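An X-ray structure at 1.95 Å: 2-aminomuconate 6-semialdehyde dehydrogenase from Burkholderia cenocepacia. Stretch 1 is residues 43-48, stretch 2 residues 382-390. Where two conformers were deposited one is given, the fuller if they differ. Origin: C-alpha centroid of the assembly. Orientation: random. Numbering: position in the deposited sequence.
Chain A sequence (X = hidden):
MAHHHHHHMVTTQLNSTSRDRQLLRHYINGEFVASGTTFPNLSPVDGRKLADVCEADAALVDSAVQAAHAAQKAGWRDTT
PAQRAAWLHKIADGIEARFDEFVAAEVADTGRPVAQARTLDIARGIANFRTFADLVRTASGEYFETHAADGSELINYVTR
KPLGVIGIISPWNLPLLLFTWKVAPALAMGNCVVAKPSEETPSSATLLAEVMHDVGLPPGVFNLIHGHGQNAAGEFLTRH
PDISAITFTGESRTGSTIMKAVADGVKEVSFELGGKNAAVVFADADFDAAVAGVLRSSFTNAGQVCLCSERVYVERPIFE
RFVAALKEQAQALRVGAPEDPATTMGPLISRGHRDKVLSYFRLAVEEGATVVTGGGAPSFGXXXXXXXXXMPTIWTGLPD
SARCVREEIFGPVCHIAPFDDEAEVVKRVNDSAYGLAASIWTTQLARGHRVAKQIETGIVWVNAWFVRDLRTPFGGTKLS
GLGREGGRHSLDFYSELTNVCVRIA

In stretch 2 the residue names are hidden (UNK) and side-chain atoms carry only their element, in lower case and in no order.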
# COMPACT_ATOMS: atom_id res chain seq x y z
N SER A 43 -7.55 18.74 44.30
CA SER A 43 -8.17 19.53 43.23
C SER A 43 -7.32 20.72 42.78
O SER A 43 -6.84 21.49 43.59
CB SER A 43 -9.53 20.07 43.70
OG SER A 43 -9.98 21.04 42.78
N PRO A 44 -7.19 20.95 41.48
CA PRO A 44 -6.47 22.15 41.06
C PRO A 44 -7.38 23.39 41.07
O PRO A 44 -6.95 24.49 40.81
CB PRO A 44 -6.04 21.79 39.65
CG PRO A 44 -7.17 20.93 39.16
CD PRO A 44 -7.59 20.11 40.35
N VAL A 45 -8.66 23.19 41.34
CA VAL A 45 -9.60 24.33 41.40
C VAL A 45 -9.58 24.98 42.81
O VAL A 45 -9.53 26.21 42.93
CB VAL A 45 -11.03 23.92 41.08
CG1 VAL A 45 -11.98 25.12 41.26
CG2 VAL A 45 -11.11 23.40 39.63
N ASP A 46 -9.64 24.17 43.88
CA ASP A 46 -9.65 24.77 45.24
C ASP A 46 -8.70 24.06 46.22
O ASP A 46 -8.72 24.34 47.43
CB ASP A 46 -11.06 24.79 45.83
CG ASP A 46 -11.66 23.38 45.97
OD1 ASP A 46 -10.89 22.37 45.93
OD2 ASP A 46 -12.91 23.31 46.15
N GLY A 47 -7.90 23.13 45.73
CA GLY A 47 -6.93 22.45 46.61
C GLY A 47 -7.48 21.40 47.57
O GLY A 47 -6.72 20.77 48.35
N ARG A 48 -8.78 21.17 47.56
CA ARG A 48 -9.38 20.18 48.48
C ARG A 48 -8.90 18.78 48.11
O ARG A 48 -8.61 18.51 46.93
CB ARG A 48 -10.93 20.24 48.42
CG ARG A 48 -11.53 19.57 47.11
CD ARG A 48 -12.94 20.06 46.67
NE ARG A 48 -13.42 19.33 45.48
CZ ARG A 48 -13.60 19.83 44.26
NH1 ARG A 48 -13.39 21.12 44.02
NH2 ARG A 48 -14.03 19.05 43.26
N UNK A 382 -11.83 33.76 47.47
CA UNK A 382 -12.43 32.58 48.11
C UNK A 382 -11.50 31.38 47.81
O UNK A 382 -10.37 31.58 47.36
c UNK A 382 -13.98 32.21 46.08
o UNK A 382 -13.06 31.66 45.43
o UNK A 382 -15.02 32.66 45.49
c UNK A 382 -13.88 32.33 47.61
N UNK A 383 -12.00 30.17 48.02
CA UNK A 383 -11.14 28.98 47.94
C UNK A 383 -10.56 28.73 46.53
O UNK A 383 -9.62 27.99 46.41
c UNK A 383 -11.89 27.74 48.46
N UNK A 384 -11.11 29.34 45.48
CA UNK A 384 -10.50 29.20 44.17
C UNK A 384 -9.04 29.74 44.20
O UNK A 384 -8.21 29.37 43.35
c UNK A 384 -12.70 29.25 42.81
n UNK A 384 -13.93 31.40 42.62
c UNK A 384 -11.34 29.94 43.10
n UNK A 384 -14.87 33.50 42.75
c UNK A 384 -13.56 30.16 41.91
c UNK A 384 -14.61 32.40 42.05
n UNK A 384 -15.03 32.31 40.79
N UNK A 385 -8.74 30.62 45.17
CA UNK A 385 -7.39 31.11 45.29
C UNK A 385 -6.48 30.02 45.83
O UNK A 385 -5.28 30.22 45.84
c UNK A 385 -7.29 32.35 46.24
c UNK A 385 -7.89 33.60 45.63
o UNK A 385 -7.90 33.70 44.39
o UNK A 385 -8.31 34.51 46.40
N UNK A 386 -7.04 28.95 46.38
CA UNK A 386 -6.23 27.84 46.89
C UNK A 386 -5.91 26.84 45.77
O UNK A 386 -5.16 25.86 45.99
c UNK A 386 -7.09 28.03 49.26
o UNK A 386 -6.35 29.04 49.36
c UNK A 386 -6.92 27.12 48.03
o UNK A 386 -7.93 27.71 50.11
N UNK A 387 -6.48 27.08 44.60
CA UNK A 387 -6.20 26.31 43.39
C UNK A 387 -5.00 26.86 42.61
O UNK A 387 -4.09 27.51 43.19
N UNK A 388 -4.98 26.59 41.31
CA UNK A 388 -3.75 26.80 40.55
C UNK A 388 -3.99 27.63 39.33
O UNK A 388 -3.48 27.31 38.25
c UNK A 388 -3.10 25.42 40.14
N UNK A 389 -4.79 28.70 39.47
CA UNK A 389 -5.14 29.51 38.29
C UNK A 389 -4.07 30.50 37.87
O UNK A 389 -3.41 31.11 38.72
c UNK A 389 -8.07 28.96 39.88
c UNK A 389 -9.22 28.16 39.97
c UNK A 389 -9.55 28.37 37.57
c UNK A 389 -7.67 29.46 38.65
c UNK A 389 -6.44 30.31 38.54
c UNK A 389 -8.40 29.13 37.50
c UNK A 389 -9.95 27.86 38.80
N UNK A 390 -3.93 30.68 36.57
CA UNK A 390 -3.15 31.82 36.06
C UNK A 390 -3.84 32.38 34.85
O UNK A 390 -4.65 31.71 34.21
c UNK A 390 -1.70 31.48 35.66
c UNK A 390 -1.69 30.52 34.49
c UNK A 390 -0.90 30.88 36.85
O HOH W 1 -4.51 23.46 44.38
O HOH W 2 -9.21 25.51 50.11

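Position 382 has four side-chain atoms: two carbons, the second carrying two oxygens. None touches stretch 1. One CH2 and a carboxylate, four atoms in all, make aspartate, Asp382.

Position 383 has one side-chain carbon. This CB lies 4.0 Å from CB of Asp46, and the CA-to-CB bond points toward stretch 1. It is alanine. O of Ala383 receives a CA-H...O contact from CA of Asp46 at 3.4 Å.

Position 384 has three carbons, a nitrogen, then a carbon carrying two more nitrogens. The CA-to-CB bond points away from stretch 1, though CB touches it. This guanidinium chain is arginine. NH2 of Arg384 forms a salt bridge with OD2 of Asp382 at 2.9 Å, and NE of Arg384 donates to OD1 of Asp382 at 3.0 Å. CA of Arg384 meets O of Val45 at 3.4 Å in a CA-H...O contact.

Position 385 again has two carbons, the second with two oxygens. Its CA-to-CB bond points away, and it makes no contact with stretch 1. It is aspartate, Asp385.

Position 386 has the same pattern. Its CB approaches O of Asp46 at 3.4 Å. It is also aspartate. Water 2 links the two residues, donating to O of Asp46 at 3.0 Å and to OD2 of Asp386 at 2.5 Å.

Position 387 has no side-chain atoms. Its CA lies 3.2 Å from O of Pro44 and 3.4 Å from O of Val45. It is glycine. A CB on Gly387 would clash with both carbonyls, at 2.5 Å from O of Pro44 and 2.1 Å from O of Val45.

Position 388 has one carbon. Its backbone N donates a hydrogen bond to O of Pro44 at 2.9 Å. It is alanine, Ala388.

Position 389 has one carbon followed by a ring of six carbons, with no heteroatom. Ring carbons approach O and CG1 of Val45. It is phenylalanine. O of Val45 sits at the ring edge, 3.6 Å from CE2 of Phe389. CG1 of Val45 packs against CZ of Phe389 at 4.2 Å.

Position 390 has a carbon carrying two carbons. It is out of reach of stretch 1. This short branched chain is valine, Val390.

The contact is small and largely made by backbone. Ala388 to Pro44 is the only direct hydrogen bond between the stretches. Gly387, with no CB, allows the close approach: CA of Gly387 is 4.2 Å from CA of Asp46. The 3-10 segment 383-386 precedes it. O of Val45 receives CA-H...O contacts from both Arg384 and Gly387. Water 1 adds a bridge, donating to O of Ser43 at 3.2 Å and O of Asp386 at 3.0 Å.

Stretch 2 382-390: DARDDGAFV
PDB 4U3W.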